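Local atomic coordinates of calcium-dependent protein kinase, putative (Plasmodium falciparum, PDB entry 3MSE), a protein that probably phosphorylates serine and threonine residues of proteins in response to calcium, which the C-terminal EF-hand domain in this structure binds. Residues Gly123-Lys127 and Asn165-Phe169; Ile41-Phe45 and Ile90-Met96. All coordinates share one frame. Numbering follows the deposited sequence.

Contact 1: Gly123-Lys127 and Asn165-Phe169; sequences GYISK and NKISF. With CA (calcium ion), chain B.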
ATOM      1  N   GLY A 123      23.767  -3.041   0.196  1.00 60.04           N
ATOM      2  CA  GLY A 123      23.249  -1.839   0.876  1.00 59.17           C
ATOM      3  C   GLY A 123      23.545  -0.491   0.226  1.00 58.52           C
ATOM      4  O   GLY A 123      23.244   0.561   0.797  1.00 58.41           O
ATOM      5  N   TYR A 124      24.136  -0.510  -0.966  1.00 58.09           N
ATOM      6  CA  TYR A 124      24.427   0.723  -1.696  1.00 57.51           C
ATOM      7  C   TYR A 124      23.985   0.630  -3.150  1.00 56.40           C
ATOM      8  O   TYR A 124      24.179  -0.407  -3.797  1.00 56.11           O
ATOM      9  CB  TYR A 124      25.921   1.054  -1.616  1.00 58.42           C
ATOM     10  CG  TYR A 124      26.356   1.569  -0.252  1.00 60.97           C
ATOM     11  CD1 TYR A 124      26.387   2.938   0.019  1.00 62.49           C
ATOM     12  CD2 TYR A 124      26.728   0.683   0.767  1.00 63.22           C
ATOM     13  CE1 TYR A 124      26.775   3.419   1.274  1.00 64.45           C
ATOM     14  CE2 TYR A 124      27.116   1.153   2.029  1.00 65.04           C
ATOM     15  CZ  TYR A 124      27.138   2.520   2.275  1.00 65.43           C
ATOM     16  OH  TYR A 124      27.521   2.990   3.516  1.00 66.37           O
ATOM     17  N   ILE A 125      23.392   1.711  -3.667  1.00 54.74           N
ATOM     18  CA  ILE A 125      23.091   1.792  -5.097  1.00 53.14           C
ATOM     19  C   ILE A 125      24.276   2.399  -5.846  1.00 52.39           C
ATOM     20  O   ILE A 125      24.543   3.591  -5.736  1.00 52.16           O
ATOM     21  CB  ILE A 125      21.765   2.556  -5.407  1.00 52.99           C
ATOM     22  CG1 ILE A 125      20.552   1.707  -5.009  1.00 52.35           C
ATOM     23  CG2 ILE A 125      21.683   2.925  -6.898  1.00 52.15           C
ATOM     24  CD1 ILE A 125      19.206   2.422  -5.164  1.00 51.78           C
ATOM     25  N   SER A 126      24.979   1.559  -6.605  1.00 51.57           N
ATOM     26  CA  SER A 126      26.132   1.992  -7.392  1.00 50.73           C
ATOM     27  C   SER A 126      25.708   2.473  -8.766  1.00 50.20           C
ATOM     28  O   SER A 126      24.547   2.337  -9.171  1.00 50.10           O
ATOM     29  CB  SER A 126      27.155   0.854  -7.538  1.00 51.00           C
ATOM     30  OG  SER A 126      26.578  -0.301  -8.141  1.00 51.63           O
ATOM     31  N   LYS A 127      26.666   3.044  -9.480  1.00 49.27           N
ATOM     32  CA  LYS A 127      26.480   3.428 -10.860  1.00 48.61           C
ATOM     33  C   LYS A 127      26.046   2.214 -11.704  1.00 47.57           C
ATOM     34  O   LYS A 127      25.124   2.314 -12.532  1.00 47.17           O
ATOM     35  CB  LYS A 127      27.780   4.034 -11.388  1.00 49.09           C
ATOM     36  CG  LYS A 127      27.611   5.013 -12.530  1.00 52.31           C
ATOM     37  CD  LYS A 127      27.821   4.337 -13.880  1.00 56.28           C
ATOM     38  CE  LYS A 127      27.642   5.312 -15.031  1.00 57.71           C
ATOM     39  NZ  LYS A 127      28.698   6.363 -15.058  1.00 59.19           N
ATOM     40  N   ASN A 165      30.425   7.784  -5.291  1.00 72.59           N
ATOM     41  CA  ASN A 165      29.302   7.869  -6.220  1.00 71.83           C
ATOM     42  C   ASN A 165      28.391   6.658  -6.025  1.00 70.99           C
ATOM     43  O   ASN A 165      28.147   5.865  -6.945  1.00 71.15           O
ATOM     44  CB  ASN A 165      29.783   7.988  -7.663  1.00 72.20           C
ATOM     45  CG  ASN A 165      28.870   8.864  -8.502  1.00 73.24           C
ATOM     46  OD1 ASN A 165      28.614  10.024  -8.155  1.00 73.74           O
ATOM     47  ND2 ASN A 165      28.373   8.315  -9.612  1.00 73.59           N
ATOM     48  N   LYS A 166      27.923   6.529  -4.785  1.00 69.57           N
ATOM     49  CA  LYS A 166      27.072   5.447  -4.335  1.00 68.08           C
ATOM     50  C   LYS A 166      25.926   6.080  -3.562  1.00 66.80           C
ATOM     51  O   LYS A 166      26.015   7.239  -3.153  1.00 66.88           O
ATOM     52  CB  LYS A 166      27.852   4.508  -3.413  1.00 68.34           C
ATOM     53  CG  LYS A 166      29.224   4.084  -3.946  1.00 69.34           C
ATOM     54  CD  LYS A 166      29.906   3.062  -3.039  1.00 70.53           C
ATOM     55  CE  LYS A 166      29.411   1.647  -3.301  1.00 71.60           C
ATOM     56  NZ  LYS A 166      29.770   1.181  -4.673  1.00 72.35           N
ATOM     57  N   ILE A 167      24.857   5.325  -3.346  1.00 65.04           N
ATOM     58  CA  ILE A 167      23.672   5.856  -2.685  1.00 63.33           C
ATOM     59  C   ILE A 167      23.190   4.896  -1.598  1.00 62.32           C
ATOM     60  O   ILE A 167      22.858   3.741  -1.878  1.00 62.29           O
ATOM     61  CB  ILE A 167      22.533   6.134  -3.717  1.00 63.41           C
ATOM     62  CG1 ILE A 167      22.980   7.164  -4.766  1.00 63.25           C
ATOM     63  CG2 ILE A 167      21.259   6.586  -3.022  1.00 63.14           C
ATOM     64  CD1 ILE A 167      22.068   7.252  -6.000  1.00 63.01           C
ATOM     65  N   SER A 168      23.165   5.380  -0.359  1.00 60.88           N
ATOM     66  CA  SER A 168      22.610   4.630   0.767  1.00 59.79           C
ATOM     67  C   SER A 168      21.089   4.687   0.699  1.00 59.12           C
ATOM     68  O   SER A 168      20.535   5.486  -0.054  1.00 58.78           O
ATOM     69  CB  SER A 168      23.070   5.247   2.091  1.00 59.88           C
ATOM     70  OG  SER A 168      22.366   6.455   2.352  1.00 59.73           O
ATOM     71  N   PHE A 169      20.411   3.866   1.500  1.00 58.18           N
ATOM     72  CA  PHE A 169      18.963   3.906   1.527  1.00 57.60           C
ATOM     73  C   PHE A 169      18.454   5.267   1.966  1.00 57.58           C
ATOM     74  O   PHE A 169      17.438   5.741   1.459  1.00 57.49           O
ATOM     75  CB  PHE A 169      18.342   2.812   2.400  1.00 57.26           C
ATOM     76  CG  PHE A 169      16.851   2.950   2.530  1.00 56.82           C
ATOM     77  CD1 PHE A 169      16.272   3.278   3.752  1.00 55.52           C
ATOM     78  CD2 PHE A 169      16.030   2.834   1.407  1.00 55.67           C
ATOM     79  CE1 PHE A 169      14.898   3.444   3.870  1.00 55.20           C
ATOM     80  CE2 PHE A 169      14.655   3.006   1.508  1.00 55.49           C
ATOM     81  CZ  PHE A 169      14.084   3.306   2.746  1.00 55.87           C
TER
HETATM   82 CA    CA B 180      24.752  -2.482  -4.831  1.00 55.45          CA
HETATM   83  O   HOH W   1      26.431  -1.876  -5.708  1.00 55.45           O
HETATM   84  O   HOH W   2      24.544  -4.340  -6.185  1.00 55.59           O

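Contact 2: Ile41-Phe45 and Ile90-Met96; sequences INELF and ITYTEFM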
ATOM      1  N   ILE A  41      -9.902 -10.296  -1.962  1.00 45.42           N
ATOM      2  CA  ILE A  41     -10.653 -10.096  -0.720  1.00 44.72           C
ATOM      3  C   ILE A  41     -11.989  -9.407  -1.002  1.00 45.23           C
ATOM      4  O   ILE A  41     -13.012  -9.745  -0.393  1.00 44.96           O
ATOM      5  CB  ILE A  41      -9.810  -9.356   0.362  1.00 44.02           C
ATOM      6  CG1 ILE A  41      -8.627 -10.222   0.807  1.00 42.97           C
ATOM      7  CG2 ILE A  41     -10.663  -8.980   1.573  1.00 43.48           C
ATOM      8  CD1 ILE A  41      -7.511  -9.458   1.530  1.00 39.57           C
ATOM      9  N   ASN A  42     -11.983  -8.475  -1.956  1.00 46.13           N
ATOM     10  CA  ASN A  42     -13.197  -7.756  -2.368  1.00 46.75           C
ATOM     11  C   ASN A  42     -14.230  -8.692  -2.970  1.00 46.40           C
ATOM     12  O   ASN A  42     -15.422  -8.584  -2.684  1.00 46.28           O
ATOM     13  CB  ASN A  42     -12.868  -6.674  -3.415  1.00 47.48           C
ATOM     14  CG  ASN A  42     -12.288  -5.399  -2.807  1.00 48.73           C
ATOM     15  OD1 ASN A  42     -12.232  -5.238  -1.587  1.00 51.00           O
ATOM     16  ND2 ASN A  42     -11.852  -4.479  -3.672  1.00 50.34           N
ATOM     17  N   GLU A  43     -13.763  -9.596  -3.822  1.00 46.40           N
ATOM     18  CA  GLU A  43     -14.641 -10.567  -4.452  1.00 46.59           C
ATOM     19  C   GLU A  43     -15.140 -11.595  -3.438  1.00 46.13           C
ATOM     20  O   GLU A  43     -16.289 -12.029  -3.497  1.00 46.13           O
ATOM     21  CB  GLU A  43     -13.962 -11.237  -5.647  1.00 46.84           C
ATOM     22  CG  GLU A  43     -14.186 -10.488  -6.972  0.50 48.52           C
ATOM     23  CD  GLU A  43     -15.623 -10.603  -7.483  0.50 50.59           C
ATOM     24  OE1 GLU A  43     -15.982 -11.661  -8.051  0.50 50.71           O
ATOM     25  OE2 GLU A  43     -16.396  -9.632  -7.320  0.50 51.33           O
ATOM     26  N   LEU A  44     -14.275 -11.952  -2.492  1.00 45.63           N
ATOM     27  CA  LEU A  44     -14.657 -12.850  -1.413  1.00 44.99           C
ATOM     28  C   LEU A  44     -15.762 -12.231  -0.571  1.00 44.27           C
ATOM     29  O   LEU A  44     -16.787 -12.862  -0.315  1.00 43.67           O
ATOM     30  CB  LEU A  44     -13.445 -13.190  -0.553  1.00 45.28           C
ATOM     31  CG  LEU A  44     -13.578 -14.366   0.417  1.00 46.32           C
ATOM     32  CD1 LEU A  44     -13.822 -15.674  -0.346  1.00 46.93           C
ATOM     33  CD2 LEU A  44     -12.315 -14.453   1.278  1.00 45.97           C
ATOM     34  N   PHE A  45     -15.561 -10.978  -0.172  1.00 43.91           N
ATOM     35  CA  PHE A  45     -16.553 -10.242   0.610  1.00 44.11           C
ATOM     36  C   PHE A  45     -17.920 -10.214  -0.088  1.00 44.76           C
ATOM     37  O   PHE A  45     -18.946 -10.412   0.549  1.00 44.63           O
ATOM     38  CB  PHE A  45     -16.055  -8.807   0.877  1.00 43.75           C
ATOM     39  CG  PHE A  45     -16.985  -7.985   1.711  1.00 43.36           C
ATOM     40  CD1 PHE A  45     -16.854  -7.959   3.095  1.00 43.25           C
ATOM     41  CD2 PHE A  45     -17.995  -7.226   1.117  1.00 42.89           C
ATOM     42  CE1 PHE A  45     -17.719  -7.204   3.886  1.00 42.88           C
ATOM     43  CE2 PHE A  45     -18.864  -6.464   1.903  1.00 43.54           C
ATOM     44  CZ  PHE A  45     -18.722  -6.461   3.292  1.00 43.02           C
ATOM     45  N   ILE A  90     -19.958  -7.530  10.674  1.00 41.25           N
ATOM     46  CA  ILE A  90     -18.548  -7.324  10.435  1.00 39.97           C
ATOM     47  C   ILE A  90     -18.368  -6.506   9.182  1.00 39.38           C
ATOM     48  O   ILE A  90     -18.915  -6.844   8.122  1.00 38.65           O
ATOM     49  CB  ILE A  90     -17.798  -8.680  10.323  1.00 40.54           C
ATOM     50  CG1 ILE A  90     -17.697  -9.318  11.713  1.00 40.35           C
ATOM     51  CG2 ILE A  90     -16.417  -8.493   9.709  1.00 39.06           C
ATOM     52  CD1 ILE A  90     -17.885 -10.799  11.715  1.00 42.31           C
ATOM     53  N   THR A  91     -17.602  -5.425   9.296  1.00 38.79           N
ATOM     54  CA  THR A  91     -17.451  -4.513   8.166  1.00 38.62           C
ATOM     55  C   THR A  91     -16.445  -5.021   7.166  1.00 38.76           C
ATOM     56  O   THR A  91     -15.637  -5.917   7.467  1.00 38.22           O
ATOM     57  CB  THR A  91     -16.998  -3.090   8.598  1.00 38.60           C
ATOM     58  OG1 THR A  91     -15.674  -3.164   9.115  1.00 38.04           O
ATOM     59  CG2 THR A  91     -17.945  -2.486   9.647  1.00 37.95           C
ATOM     60  N   TYR A  92     -16.481  -4.416   5.984  1.00 38.35           N
ATOM     61  CA  TYR A  92     -15.486  -4.651   4.961  1.00 39.10           C
ATOM     62  C   TYR A  92     -14.053  -4.495   5.479  1.00 38.76           C
ATOM     63  O   TYR A  92     -13.175  -5.345   5.221  1.00 38.46           O
ATOM     64  CB  TYR A  92     -15.699  -3.711   3.777  1.00 39.48           C
ATOM     65  CG  TYR A  92     -14.543  -3.744   2.833  1.00 42.57           C
ATOM     66  CD1 TYR A  92     -14.376  -4.812   1.946  1.00 44.27           C
ATOM     67  CD2 TYR A  92     -13.575  -2.736   2.851  1.00 44.75           C
ATOM     68  CE1 TYR A  92     -13.286  -4.863   1.094  1.00 46.78           C
ATOM     69  CE2 TYR A  92     -12.478  -2.777   1.995  1.00 46.77           C
ATOM     70  CZ  TYR A  92     -12.344  -3.835   1.122  1.00 47.98           C
ATOM     71  OH  TYR A  92     -11.267  -3.881   0.274  1.00 50.30           O
ATOM     72  N   THR A  93     -13.819  -3.395   6.184  1.00 37.41           N
ATOM     73  CA  THR A  93     -12.500  -3.113   6.743  1.00 37.19           C
ATOM     74  C   THR A  93     -12.072  -4.182   7.760  1.00 35.65           C
ATOM     75  O   THR A  93     -10.928  -4.603   7.771  1.00 34.89           O
ATOM     76  CB  THR A  93     -12.466  -1.682   7.364  1.00 37.00           C
ATOM     77  OG1 THR A  93     -12.666  -0.751   6.300  1.00 40.00           O
ATOM     78  CG2 THR A  93     -11.116  -1.393   8.010  1.00 37.39           C
ATOM     79  N   GLU A  94     -12.993  -4.584   8.620  1.00 35.23           N
ATOM     80  CA  GLU A  94     -12.711  -5.618   9.626  1.00 35.33           C
ATOM     81  C   GLU A  94     -12.432  -7.012   9.029  1.00 34.53           C
ATOM     82  O   GLU A  94     -11.565  -7.752   9.540  1.00 34.21           O
ATOM     83  CB  GLU A  94     -13.829  -5.668  10.653  1.00 36.14           C
ATOM     84  CG  GLU A  94     -13.953  -4.328  11.425  1.00 39.09           C
ATOM     85  CD  GLU A  94     -15.290  -4.156  12.137  1.00 45.45           C
ATOM     86  OE1 GLU A  94     -15.460  -3.103  12.794  1.00 48.15           O
ATOM     87  OE2 GLU A  94     -16.163  -5.059  12.064  1.00 46.64           O
ATOM     88  N   PHE A  95     -13.137  -7.331   7.947  1.00 33.28           N
ATOM     89  CA  PHE A  95     -12.996  -8.598   7.238  1.00 33.66           C
ATOM     90  C   PHE A  95     -11.630  -8.612   6.594  1.00 33.94           C
ATOM     91  O   PHE A  95     -10.882  -9.577   6.675  1.00 33.51           O
ATOM     92  CB  PHE A  95     -14.078  -8.739   6.156  1.00 32.85           C
ATOM     93  CG  PHE A  95     -14.008 -10.041   5.372  1.00 31.99           C
ATOM     94  CD1 PHE A  95     -13.661 -10.039   4.027  1.00 31.76           C
ATOM     95  CD2 PHE A  95     -14.307 -11.264   5.985  1.00 31.92           C
ATOM     96  CE1 PHE A  95     -13.620 -11.240   3.294  1.00 34.72           C
ATOM     97  CE2 PHE A  95     -14.260 -12.476   5.262  1.00 32.10           C
ATOM     98  CZ  PHE A  95     -13.927 -12.469   3.933  1.00 30.55           C
ATOM     99  N   MET A  96     -11.302  -7.499   5.964  1.00 34.01           N
ATOM    100  CA  MET A  96     -10.091  -7.408   5.216  1.00 35.04           C
ATOM    101  C   MET A  96      -8.837  -7.385   6.113  1.00 34.30           C
ATOM    102  O   MET A  96      -7.776  -7.920   5.738  1.00 34.12           O
ATOM    103  CB  MET A  96     -10.226  -6.228   4.252  1.00 36.67           C
ATOM    104  CG  MET A  96      -9.280  -5.153   4.452  1.00 42.23           C
ATOM    105  SD  MET A  96      -8.109  -5.558   3.203  1.00 53.67           S
ATOM    106  CE  MET A  96      -6.699  -4.792   3.978  1.00 50.67           C
TER

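Contact 1: Gly123-Lys127 and Asn165-Phe169
This is a loop-to-loop backbone contact, where the calcium-binding loop before helix 127-133 runs roughly antiparallel to the loop before helix 169-177. The backbones are joined at Ile125 and Ile167. Ile125 N donates to Ile167 O at 2.8 Å, in a nearly straight bond. The return bond, Ile167 N to Ile125 O at 3.0 Å, is bent and weak. CA-H...O contacts flank the pair: Tyr124 CA lies 3.4 Å from Ile167 O, and Lys166 CA lies 3.4 Å from Ile125 O. Such loop-to-loop pairing is characteristic of paired EF-hands, consistent with 165-169 belonging to the partner loop of a second pair. Tyr124 turns its backbone O to the calcium ion at 2.4 Å, and Asp118, Asp122 and Asp129 complete the protein ligands. Water 1, on the metal, also hydrogen-bonds Ser126 OG at 2.9 Å. The two isoleucines touch, Ile125 CB to Ile167 CB at 4.0 Å, and both pack on Phe172 of helix 169-177. Nearer the surface, Tyr124 CB meets Lys166 CE at 3.9 Å.

Contact 2: Ile41-Phe45 and Ile90-Met96
Apolar side chains make up most of this helix-to-helix contact. Ile41, Leu44 and Phe45 of helix 18-48 face helix 92-99. Ile41 CG2 touches Phe95 CD1 at 4.0 Å and Met96 CB at 3.9 Å. Leu44 CD2 meets the edge of the Phe95 ring, 3.7 Å from CZ. Phe45 CD1 lies 3.9 Å from Phe95 CD1, so Phe95 is in touch with three residues of the other helix. The short axes cross at 119° and come within 10.6 Å, a spacing that leaves room for these large side chains.

The aromatic contact is T-shaped. The edge of Tyr92 points at the face of Phe45, with ring centroids 5.6 Å apart and planes at 83°.

Helices 18-48 and 92-99 are the first and last of an EF-hand pair: helix 18-48 leads into the first calcium loop, and helix 92-99 follows the second loop. Their packing forms part of the hydrophobic core of the lobe. Phe45 and Phe95 also touch Leu56, whose backbone is hydrogen-bonded to Ile90 between the two loops.

The polar link is one very short hydrogen bond, from Tyr92 OH to Asn42 OD1 at 2.5 Å. Thr91 and Glu94 form a capping box at the start of helix 92-99: Glu94 N donates to Thr91 OG1, and Thr91 N to Glu94 OE2, both at 3.1 Å. In the dimer, Tyr92 packs on Ser32 and Met96 on Leu31 of the second subunit.

Contact 2 lies in the EF-hand pair of the first half of the chain, contact 1 in what is probably a second one, on the opposite side of the chain's centre. Their centres are 41 Å apart, and their nearest atoms about 22 Å, so they do not touch. They also follow one another in sequence: contact 2 closes before contact 1 opens. Each relates to its own calcium ion in a different way. Contact 1 includes a metal ligand, the backbone O of Tyr124. Contact 2 supplies no ligand, but the side chain of Phe45 comes about 4 Å from that of Asp49, a ligand of the other ion, and about 7 Å from the ion itself.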